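Local coordinates for protein fructuronate-tagaturonate epimerase UxaE from Cohnella laeviribosi in complex with 1 glycerol (Cohnella laeviribosi, PDB 6IL9) that interconverts fructuronate and tagaturonate as an epimerase, on a TIM-barrel scaffold that carries a zinc ion, at residues L206-D220 with F232-R245. Residues are numbered along the deposited sequence; the frame is centred on the assembly and turned at random.
Sequences LPESVRSHYEAKYLD and FDAATLMRDVLVYR
Leu237 straddles the end of helix 208-218, its two methyls sharing the work: CD1 rests 3.7 Å from Tyr218 CB, while CD2 lies against the backbone at Tyr214 O and Leu219 N. The placement follows from chi1 of -179°, which sets CG opposite the backbone N. Beside it, Phe232 offers a ring face to the edge of Tyr218 in a T-shaped stack, centroids 5.1 Å apart and planes at 66°, with CD1 of Tyr218 as the leading atom. One turn beyond Leu237, Val241 CG2 sits over a face of the Tyr214 ring, 3.8 Å from its centroid, a CH-pi contact. Arg245 ends the row. Its extended chain lays one guanidinium face on Val210, CG2 lying 3.5 Å from Arg245 NH2, and turns this plane almost perpendicular to the Tyr214 ring. One water is hydrogen-bonded to Tyr214 OH at 2.6 Å and accepts a weak bond from Arg245 NH1. With Arg245 cut back to an alanine, Val210 would probably lose its guanidinium lid and the water its donor at that end. The two helices, joined through the hairpin of strands 221-225 and 228-232, pack as an excursion after barrel strand 178-182, the axes of segments 208-218 and 234-245 approaching to 10.8 Å, with their N-to-C directions 130° apart. Helix 281-293 flanks them, touching Tyr214, Tyr218 and Leu237, and its Glu290 is hydrogen-bonded to the Tyr218 hydroxyl; helix 196-204 borders the pair through Arg211 and Met238.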
ATOM      1  N   LEU A 206       6.707  -8.630  36.372  1.00 26.70           N
ATOM      2  CA  LEU A 206       6.716  -7.223  36.002  1.00 28.70           C
ATOM      3  C   LEU A 206       6.907  -6.341  37.239  1.00 25.30           C
ATOM      4  O   LEU A 206       6.580  -6.745  38.356  1.00 25.70           O
ATOM      5  CB  LEU A 206       5.407  -6.854  35.304  1.00 26.47           C
ATOM      6  CG  LEU A 206       5.222  -7.459  33.916  1.00 30.59           C
ATOM      7  CD1 LEU A 206       3.815  -7.201  33.395  1.00 26.98           C
ATOM      8  CD2 LEU A 206       6.268  -6.921  32.963  1.00 30.71           C
ATOM      9  N   PRO A 207       7.438  -5.124  37.068  1.00 24.01           N
ATOM     10  CA  PRO A 207       7.563  -4.214  38.214  1.00 22.79           C
ATOM     11  C   PRO A 207       6.206  -3.873  38.809  1.00 27.21           C
ATOM     12  O   PRO A 207       5.196  -3.804  38.106  1.00 27.63           O
ATOM     13  CB  PRO A 207       8.231  -2.970  37.611  1.00 22.68           C
ATOM     14  CG  PRO A 207       8.872  -3.442  36.348  1.00 23.48           C
ATOM     15  CD  PRO A 207       8.035  -4.572  35.842  1.00 26.80           C
ATOM     16  N   GLU A 208       6.185  -3.640  40.128  1.00 25.53           N
ATOM     17  CA  GLU A 208       4.917  -3.341  40.781  1.00 28.53           C
ATOM     18  C   GLU A 208       4.299  -2.050  40.249  1.00 30.40           C
ATOM     19  O   GLU A 208       3.071  -1.942  40.150  1.00 28.89           O
ATOM     20  CB  GLU A 208       5.095  -3.247  42.295  1.00 32.48           C
ATOM     21  CG  GLU A 208       3.934  -2.545  43.007  1.00 39.08           C
ATOM     22  CD  GLU A 208       3.883  -2.836  44.494  1.00 49.83           C
ATOM     23  OE1 GLU A 208       4.755  -3.594  44.973  1.00 50.32           O
ATOM     24  OE2 GLU A 208       2.972  -2.309  45.180  1.00 49.88           O
ATOM     25  N   SER A 209       5.129  -1.058  39.912  1.00 26.40           N
ATOM     26  CA  SER A 209       4.601   0.190  39.361  1.00 28.73           C
ATOM     27  C   SER A 209       3.809  -0.061  38.082  1.00 25.12           C
ATOM     28  O   SER A 209       2.811   0.622  37.819  1.00 29.38           O
ATOM     29  CB  SER A 209       5.749   1.161  39.090  1.00 25.81           C
ATOM     30  OG  SER A 209       6.543   0.682  38.019  1.00 29.03           O
ATOM     31  N   VAL A 210       4.264  -1.013  37.265  1.00 23.13           N
ATOM     32  CA  VAL A 210       3.559  -1.391  36.043  1.00 25.19           C
ATOM     33  C   VAL A 210       2.255  -2.091  36.386  1.00 29.76           C
ATOM     34  O   VAL A 210       1.183  -1.750  35.868  1.00 26.08           O
ATOM     35  CB  VAL A 210       4.455  -2.298  35.178  1.00 25.33           C
ATOM     36  CG1 VAL A 210       3.676  -2.885  34.010  1.00 23.73           C
ATOM     37  CG2 VAL A 210       5.703  -1.554  34.710  1.00 24.70           C
ATOM     38  N   ARG A 211       2.329  -3.092  37.263  1.00 25.70           N
ATOM     39  CA  ARG A 211       1.135  -3.848  37.615  1.00 30.52           C
ATOM     40  C   ARG A 211       0.112  -2.962  38.304  1.00 28.77           C
ATOM     41  O   ARG A 211      -1.095  -3.123  38.091  1.00 32.27           O
ATOM     42  CB  ARG A 211       1.522  -5.047  38.485  1.00 30.15           C
ATOM     43  CG  ARG A 211       2.348  -6.070  37.727  1.00 29.93           C
ATOM     44  CD  ARG A 211       2.552  -7.337  38.535  1.00 36.92           C
ATOM     45  NE  ARG A 211       3.771  -7.286  39.338  1.00 32.80           N
ATOM     46  CZ  ARG A 211       3.796  -7.016  40.639  1.00 38.62           C
ATOM     47  NH1 ARG A 211       2.669  -6.761  41.288  1.00 39.92           N
ATOM     48  NH2 ARG A 211       4.953  -6.999  41.291  1.00 36.05           N
ATOM     49  N   SER A 212       0.569  -1.986  39.090  1.00 28.35           N
ATOM     50  CA  SER A 212      -0.362  -1.059  39.719  1.00 30.45           C
ATOM     51  C   SER A 212      -1.026  -0.152  38.686  1.00 33.84           C
ATOM     52  O   SER A 212      -2.236   0.101  38.761  1.00 33.18           O
ATOM     53  CB  SER A 212       0.365  -0.233  40.780  1.00 35.02           C
ATOM     54  OG  SER A 212      -0.268   1.015  40.987  1.00 40.92           O
ATOM     55  N   HIS A 213      -0.255   0.339  37.712  1.00 26.38           N
ATOM     56  CA  HIS A 213      -0.820   1.212  36.685  1.00 28.33           C
ATOM     57  C   HIS A 213      -1.942   0.510  35.931  1.00 27.16           C
ATOM     58  O   HIS A 213      -3.026   1.075  35.739  1.00 31.79           O
ATOM     59  CB  HIS A 213       0.272   1.670  35.716  1.00 29.24           C
ATOM     60  CG  HIS A 213      -0.255   2.258  34.437  1.00 27.24           C
ATOM     61  ND1 HIS A 213      -0.709   3.557  34.345  1.00 31.19           N
ATOM     62  CD2 HIS A 213      -0.393   1.723  33.197  1.00 27.00           C
ATOM     63  CE1 HIS A 213      -1.106   3.798  33.107  1.00 33.98           C
ATOM     64  NE2 HIS A 213      -0.929   2.701  32.392  1.00 28.41           N
ATOM     65  N   TYR A 214      -1.701  -0.725  35.492  1.00 27.05           N
ATOM     66  CA  TYR A 214      -2.712  -1.419  34.703  1.00 24.55           C
ATOM     67  C   TYR A 214      -3.894  -1.835  35.564  1.00 32.54           C
ATOM     68  O   TYR A 214      -5.048  -1.709  35.141  1.00 31.66           O
ATOM     69  CB  TYR A 214      -2.098  -2.625  33.996  1.00 26.43           C
ATOM     70  CG  TYR A 214      -1.412  -2.222  32.716  1.00 26.51           C
ATOM     71  CD1 TYR A 214      -2.148  -1.983  31.566  1.00 26.92           C
ATOM     72  CD2 TYR A 214      -0.037  -2.040  32.664  1.00 24.58           C
ATOM     73  CE1 TYR A 214      -1.540  -1.598  30.397  1.00 26.38           C
ATOM     74  CE2 TYR A 214       0.585  -1.646  31.487  1.00 25.77           C
ATOM     75  CZ  TYR A 214      -0.177  -1.429  30.357  1.00 28.12           C
ATOM     76  OH  TYR A 214       0.409  -1.045  29.165  1.00 28.79           O
ATOM     77  N   GLU A 215      -3.634  -2.310  36.783  1.00 29.33           N
ATOM     78  CA  GLU A 215      -4.741  -2.775  37.610  1.00 30.43           C
ATOM     79  C   GLU A 215      -5.628  -1.615  38.048  1.00 29.27           C
ATOM     80  O   GLU A 215      -6.861  -1.729  38.018  1.00 33.24           O
ATOM     81  CB  GLU A 215      -4.199  -3.564  38.802  1.00 28.28           C
ATOM     82  CG  GLU A 215      -3.666  -4.916  38.375  1.00 28.07           C
ATOM     83  CD  GLU A 215      -2.761  -5.544  39.400  1.00 34.02           C
ATOM     84  OE1 GLU A 215      -1.943  -6.410  39.021  1.00 31.86           O
ATOM     85  OE2 GLU A 215      -2.872  -5.171  40.582  1.00 36.61           O
ATOM     86  N   ALA A 216      -5.029  -0.476  38.412  1.00 31.06           N
ATOM     87  CA  ALA A 216      -5.825   0.674  38.833  1.00 29.16           C
ATOM     88  C   ALA A 216      -6.687   1.221  37.701  1.00 34.53           C
ATOM     89  O   ALA A 216      -7.728   1.840  37.954  1.00 34.00           O
ATOM     90  CB  ALA A 216      -4.919   1.778  39.371  1.00 30.96           C
ATOM     91  N   LYS A 217      -6.276   1.007  36.457  1.00 29.85           N
ATOM     92  CA  LYS A 217      -6.997   1.558  35.318  1.00 32.30           C
ATOM     93  C   LYS A 217      -8.016   0.590  34.722  1.00 32.03           C
ATOM     94  O   LYS A 217      -9.059   1.039  34.234  1.00 37.81           O
ATOM     95  CB  LYS A 217      -5.995   1.994  34.239  1.00 31.64           C
ATOM     96  CG  LYS A 217      -6.612   2.623  33.009  1.00 31.47           C
ATOM     97  CD  LYS A 217      -5.541   3.128  32.058  1.00 31.22           C
ATOM     98  CE  LYS A 217      -6.142   3.823  30.842  1.00 33.29           C
ATOM     99  NZ  LYS A 217      -5.064   4.339  29.944  1.00 31.25           N
ATOM    100  N   TYR A 218      -7.757  -0.720  34.752  1.00 31.85           N
ATOM    101  CA  TYR A 218      -8.573  -1.697  34.032  1.00 32.30           C
ATOM    102  C   TYR A 218      -9.197  -2.786  34.894  1.00 36.58           C
ATOM    103  O   TYR A 218     -10.249  -3.303  34.517  1.00 35.29           O
ATOM    104  CB  TYR A 218      -7.752  -2.417  32.948  1.00 31.21           C
ATOM    105  CG  TYR A 218      -7.178  -1.517  31.884  1.00 31.84           C
ATOM    106  CD1 TYR A 218      -7.935  -1.143  30.774  1.00 28.78           C
ATOM    107  CD2 TYR A 218      -5.874  -1.042  31.986  1.00 26.98           C
ATOM    108  CE1 TYR A 218      -7.403  -0.322  29.796  1.00 28.81           C
ATOM    109  CE2 TYR A 218      -5.336  -0.222  31.014  1.00 25.19           C
ATOM    110  CZ  TYR A 218      -6.104   0.135  29.920  1.00 27.92           C
ATOM    111  OH  TYR A 218      -5.565   0.959  28.954  1.00 26.19           O
ATOM    112  N   LEU A 219      -8.572  -3.181  36.002  1.00 33.22           N
ATOM    113  CA  LEU A 219      -8.974  -4.409  36.677  1.00 33.40           C
ATOM    114  C   LEU A 219     -10.422  -4.334  37.160  1.00 32.62           C
ATOM    115  O   LEU A 219     -10.813  -3.392  37.857  1.00 33.28           O
ATOM    116  CB  LEU A 219      -8.037  -4.699  37.852  1.00 32.79           C
ATOM    117  CG  LEU A 219      -8.317  -6.030  38.545  1.00 30.62           C
ATOM    118  CD1 LEU A 219      -8.138  -7.156  37.569  1.00 34.30           C
ATOM    119  CD2 LEU A 219      -7.383  -6.204  39.738  1.00 32.11           C
ATOM    120  N   ASP A 220     -11.215  -5.331  36.767  1.00 35.47           N
ATOM    121  CA  ASP A 220     -12.618  -5.450  37.177  1.00 37.53           C
ATOM    122  C   ASP A 220     -13.435  -4.223  36.782  1.00 38.59           C
ATOM    123  O   ASP A 220     -14.459  -3.919  37.398  1.00 38.63           O
ATOM    124  CB  ASP A 220     -12.731  -5.713  38.682  1.00 36.84           C
ATOM    125  CG  ASP A 220     -12.082  -7.017  39.085  1.00 34.44           C
ATOM    126  OD1 ASP A 220     -12.115  -7.969  38.274  1.00 37.98           O
ATOM    127  OD2 ASP A 220     -11.529  -7.099  40.205  1.00 45.19           O
ATOM    128  N   PHE A 232     -12.637  -6.023  31.887  1.00 32.73           N
ATOM    129  CA  PHE A 232     -11.342  -6.648  32.141  1.00 32.51           C
ATOM    130  C   PHE A 232     -11.383  -7.323  33.502  1.00 34.17           C
ATOM    131  O   PHE A 232     -11.547  -6.653  34.524  1.00 32.34           O
ATOM    132  CB  PHE A 232     -10.211  -5.623  32.092  1.00 32.89           C
ATOM    133  CG  PHE A 232     -10.029  -4.998  30.747  1.00 28.16           C
ATOM    134  CD1 PHE A 232     -10.747  -3.868  30.399  1.00 31.32           C
ATOM    135  CD2 PHE A 232      -9.143  -5.543  29.829  1.00 31.43           C
ATOM    136  CE1 PHE A 232     -10.588  -3.289  29.160  1.00 26.99           C
ATOM    137  CE2 PHE A 232      -8.974  -4.967  28.575  1.00 28.47           C
ATOM    138  CZ  PHE A 232      -9.698  -3.836  28.247  1.00 28.45           C
ATOM    139  N   ASP A 233     -11.252  -8.644  33.508  1.00 32.93           N
ATOM    140  CA  ASP A 233     -10.938  -9.352  34.735  1.00 39.70           C
ATOM    141  C   ASP A 233      -9.427  -9.570  34.789  1.00 40.60           C
ATOM    142  O   ASP A 233      -8.696  -9.224  33.858  1.00 36.03           O
ATOM    143  CB  ASP A 233     -11.727 -10.658  34.829  1.00 37.16           C
ATOM    144  CG  ASP A 233     -11.392 -11.629  33.725  1.00 39.13           C
ATOM    145  OD1 ASP A 233     -10.573 -11.298  32.848  1.00 43.89           O
ATOM    146  OD2 ASP A 233     -11.958 -12.742  33.725  1.00 45.46           O
ATOM    147  N   ALA A 234      -8.943 -10.155  35.888  1.00 38.43           N
ATOM    148  CA  ALA A 234      -7.501 -10.285  36.064  1.00 32.49           C
ATOM    149  C   ALA A 234      -6.876 -11.122  34.957  1.00 36.58           C
ATOM    150  O   ALA A 234      -5.829 -10.754  34.411  1.00 35.18           O
ATOM    151  CB  ALA A 234      -7.191 -10.883  37.437  1.00 35.44           C
ATOM    152  N   ALA A 235      -7.513 -12.240  34.598  1.00 33.68           N
ATOM    153  CA  ALA A 235      -6.922 -13.145  33.618  1.00 35.35           C
ATOM    154  C   ALA A 235      -6.773 -12.480  32.252  1.00 34.98           C
ATOM    155  O   ALA A 235      -5.738 -12.633  31.593  1.00 34.79           O
ATOM    156  CB  ALA A 235      -7.759 -14.417  33.506  1.00 40.90           C
ATOM    157  N   THR A 236      -7.799 -11.754  31.800  1.00 37.87           N
ATOM    158  CA  THR A 236      -7.693 -11.084  30.505  1.00 35.47           C
ATOM    159  C   THR A 236      -6.704  -9.921  30.563  1.00 32.46           C
ATOM    160  O   THR A 236      -5.890  -9.749  29.647  1.00 34.01           O
ATOM    161  CB  THR A 236      -9.072 -10.607  30.042  1.00 35.97           C
ATOM    162  OG1 THR A 236      -9.649  -9.763  31.043  1.00 41.11           O
ATOM    163  CG2 THR A 236      -9.987 -11.795  29.804  1.00 34.31           C
ATOM    164  N   LEU A 237      -6.744  -9.135  31.642  1.00 31.63           N
ATOM    165  CA  LEU A 237      -5.819  -8.011  31.795  1.00 30.04           C
ATOM    166  C   LEU A 237      -4.367  -8.480  31.788  1.00 31.00           C
ATOM    167  O   LEU A 237      -3.527  -7.915  31.077  1.00 29.82           O
ATOM    168  CB  LEU A 237      -6.130  -7.243  33.080  1.00 30.74           C
ATOM    169  CG  LEU A 237      -5.261  -6.010  33.373  1.00 29.23           C
ATOM    170  CD1 LEU A 237      -5.293  -5.044  32.201  1.00 26.70           C
ATOM    171  CD2 LEU A 237      -5.662  -5.293  34.654  1.00 26.19           C
ATOM    172  N   MET A 238      -4.051  -9.521  32.567  1.00 30.82           N
ATOM    173  CA  MET A 238      -2.670  -9.999  32.637  1.00 28.43           C
ATOM    174  C   MET A 238      -2.175 -10.478  31.283  1.00 29.74           C
ATOM    175  O   MET A 238      -1.034 -10.194  30.891  1.00 24.98           O
ATOM    176  CB  MET A 238      -2.551 -11.134  33.656  1.00 30.32           C
ATOM    177  CG  MET A 238      -2.728 -10.689  35.059  1.00 27.87           C
ATOM    178  SD  MET A 238      -2.244 -11.924  36.311  1.00 27.34           S
ATOM    179  CE  MET A 238      -2.878 -10.993  37.667  1.00 18.25           C
ATOM    180  N   ARG A 239      -2.998 -11.243  30.566  1.00 24.06           N
ATOM    181  CA  ARG A 239      -2.567 -11.687  29.253  1.00 29.83           C
ATOM    182  C   ARG A 239      -2.360 -10.495  28.325  1.00 25.81           C
ATOM    183  O   ARG A 239      -1.349 -10.421  27.619  1.00 25.92           O
ATOM    184  CB  ARG A 239      -3.577 -12.675  28.674  1.00 29.85           C
ATOM    185  CG  ARG A 239      -3.041 -13.437  27.490  1.00 31.40           C
ATOM    186  CD  ARG A 239      -4.105 -14.347  26.890  1.00 34.76           C
ATOM    187  NE  ARG A 239      -4.490 -15.428  27.797  1.00 39.79           N
ATOM    188  CZ  ARG A 239      -3.827 -16.574  27.921  1.00 38.16           C
ATOM    189  NH1 ARG A 239      -2.731 -16.792  27.207  1.00 38.16           N
ATOM    190  NH2 ARG A 239      -4.262 -17.502  28.764  1.00 39.66           N
ATOM    191  N   ASP A 240      -3.298  -9.542  28.327  1.00 31.01           N
ATOM    192  CA  ASP A 240      -3.173  -8.365  27.467  1.00 26.54           C
ATOM    193  C   ASP A 240      -1.883  -7.598  27.744  1.00 28.27           C
ATOM    194  O   ASP A 240      -1.194  -7.175  26.810  1.00 25.16           O
ATOM    195  CB  ASP A 240      -4.372  -7.437  27.652  1.00 28.02           C
ATOM    196  CG  ASP A 240      -5.583  -7.871  26.850  1.00 29.96           C
ATOM    197  OD1 ASP A 240      -5.427  -8.696  25.924  1.00 32.13           O
ATOM    198  OD2 ASP A 240      -6.686  -7.370  27.150  1.00 30.06           O
ATOM    199  N   VAL A 241      -1.553  -7.394  29.020  1.00 25.37           N
ATOM    200  CA  VAL A 241      -0.317  -6.688  29.359  1.00 26.20           C
ATOM    201  C   VAL A 241       0.894  -7.449  28.826  1.00 25.01           C
ATOM    202  O   VAL A 241       1.801  -6.868  28.217  1.00 24.63           O
ATOM    203  CB  VAL A 241      -0.232  -6.457  30.881  1.00 23.86           C
ATOM    204  CG1 VAL A 241       1.129  -5.852  31.273  1.00 24.00           C
ATOM    205  CG2 VAL A 241      -1.365  -5.557  31.349  1.00 25.53           C
ATOM    206  N   LEU A 242       0.924  -8.772  29.023  1.00 24.15           N
ATOM    207  CA  LEU A 242       2.075  -9.549  28.571  1.00 25.35           C
ATOM    208  C   LEU A 242       2.214  -9.530  27.053  1.00 25.16           C
ATOM    209  O   LEU A 242       3.331  -9.464  26.528  1.00 26.50           O
ATOM    210  CB  LEU A 242       1.960 -10.988  29.067  1.00 27.65           C
ATOM    211  CG  LEU A 242       2.078 -11.158  30.576  1.00 29.45           C
ATOM    212  CD1 LEU A 242       1.909 -12.627  30.952  1.00 31.86           C
ATOM    213  CD2 LEU A 242       3.425 -10.640  31.057  1.00 30.18           C
ATOM    214  N   VAL A 243       1.093  -9.598  26.330  1.00 22.89           N
ATOM    215  CA  VAL A 243       1.161  -9.692  24.876  1.00 24.84           C
ATOM    216  C   VAL A 243       1.585  -8.360  24.266  1.00 22.33           C
ATOM    217  O   VAL A 243       2.356  -8.325  23.300  1.00 23.86           O
ATOM    218  CB  VAL A 243      -0.189 -10.172  24.306  1.00 21.96           C
ATOM    219  CG1 VAL A 243      -0.164 -10.133  22.782  1.00 25.41           C
ATOM    220  CG2 VAL A 243      -0.501 -11.588  24.794  1.00 25.34           C
ATOM    221  N   TYR A 244       1.092  -7.246  24.815  1.00 23.71           N
ATOM    222  CA  TYR A 244       1.130  -5.968  24.122  1.00 23.80           C
ATOM    223  C   TYR A 244       2.001  -4.892  24.763  1.00 24.34           C
ATOM    224  O   TYR A 244       2.294  -3.902  24.083  1.00 22.82           O
ATOM    225  CB  TYR A 244      -0.299  -5.410  23.965  1.00 20.17           C
ATOM    226  CG  TYR A 244      -1.160  -6.251  23.048  1.00 20.87           C
ATOM    227  CD1 TYR A 244      -1.005  -6.187  21.667  1.00 23.55           C
ATOM    228  CD2 TYR A 244      -2.103  -7.130  23.562  1.00 22.76           C
ATOM    229  CE1 TYR A 244      -1.773  -6.970  20.824  1.00 23.92           C
ATOM    230  CE2 TYR A 244      -2.879  -7.920  22.722  1.00 23.70           C
ATOM    231  CZ  TYR A 244      -2.707  -7.831  21.356  1.00 26.48           C
ATOM    232  OH  TYR A 244      -3.466  -8.609  20.515  1.00 28.61           O
ATOM    233  N   ARG A 245       2.424  -5.033  26.027  1.00 22.15           N
ATOM    234  CA  ARG A 245       3.076  -3.910  26.706  1.00 23.40           C
ATOM    235  C   ARG A 245       4.336  -3.465  25.974  1.00 26.26           C
ATOM    236  O   ARG A 245       4.557  -2.265  25.775  1.00 23.01           O
ATOM    237  CB  ARG A 245       3.419  -4.256  28.158  1.00 22.72           C
ATOM    238  CG  ARG A 245       4.185  -3.140  28.852  1.00 29.35           C
ATOM    239  CD  ARG A 245       4.486  -3.429  30.312  1.00 29.66           C
ATOM    240  NE  ARG A 245       5.681  -2.707  30.759  1.00 37.41           N
ATOM    241  CZ  ARG A 245       5.714  -1.417  31.089  1.00 41.73           C
ATOM    242  NH1 ARG A 245       4.616  -0.666  31.035  1.00 38.63           N
ATOM    243  NH2 ARG A 245       6.859  -0.869  31.475  1.00 43.41           N
TER
HETATM  244  O   HOH W   1       2.877  -0.206  28.941  1.00 30.96           O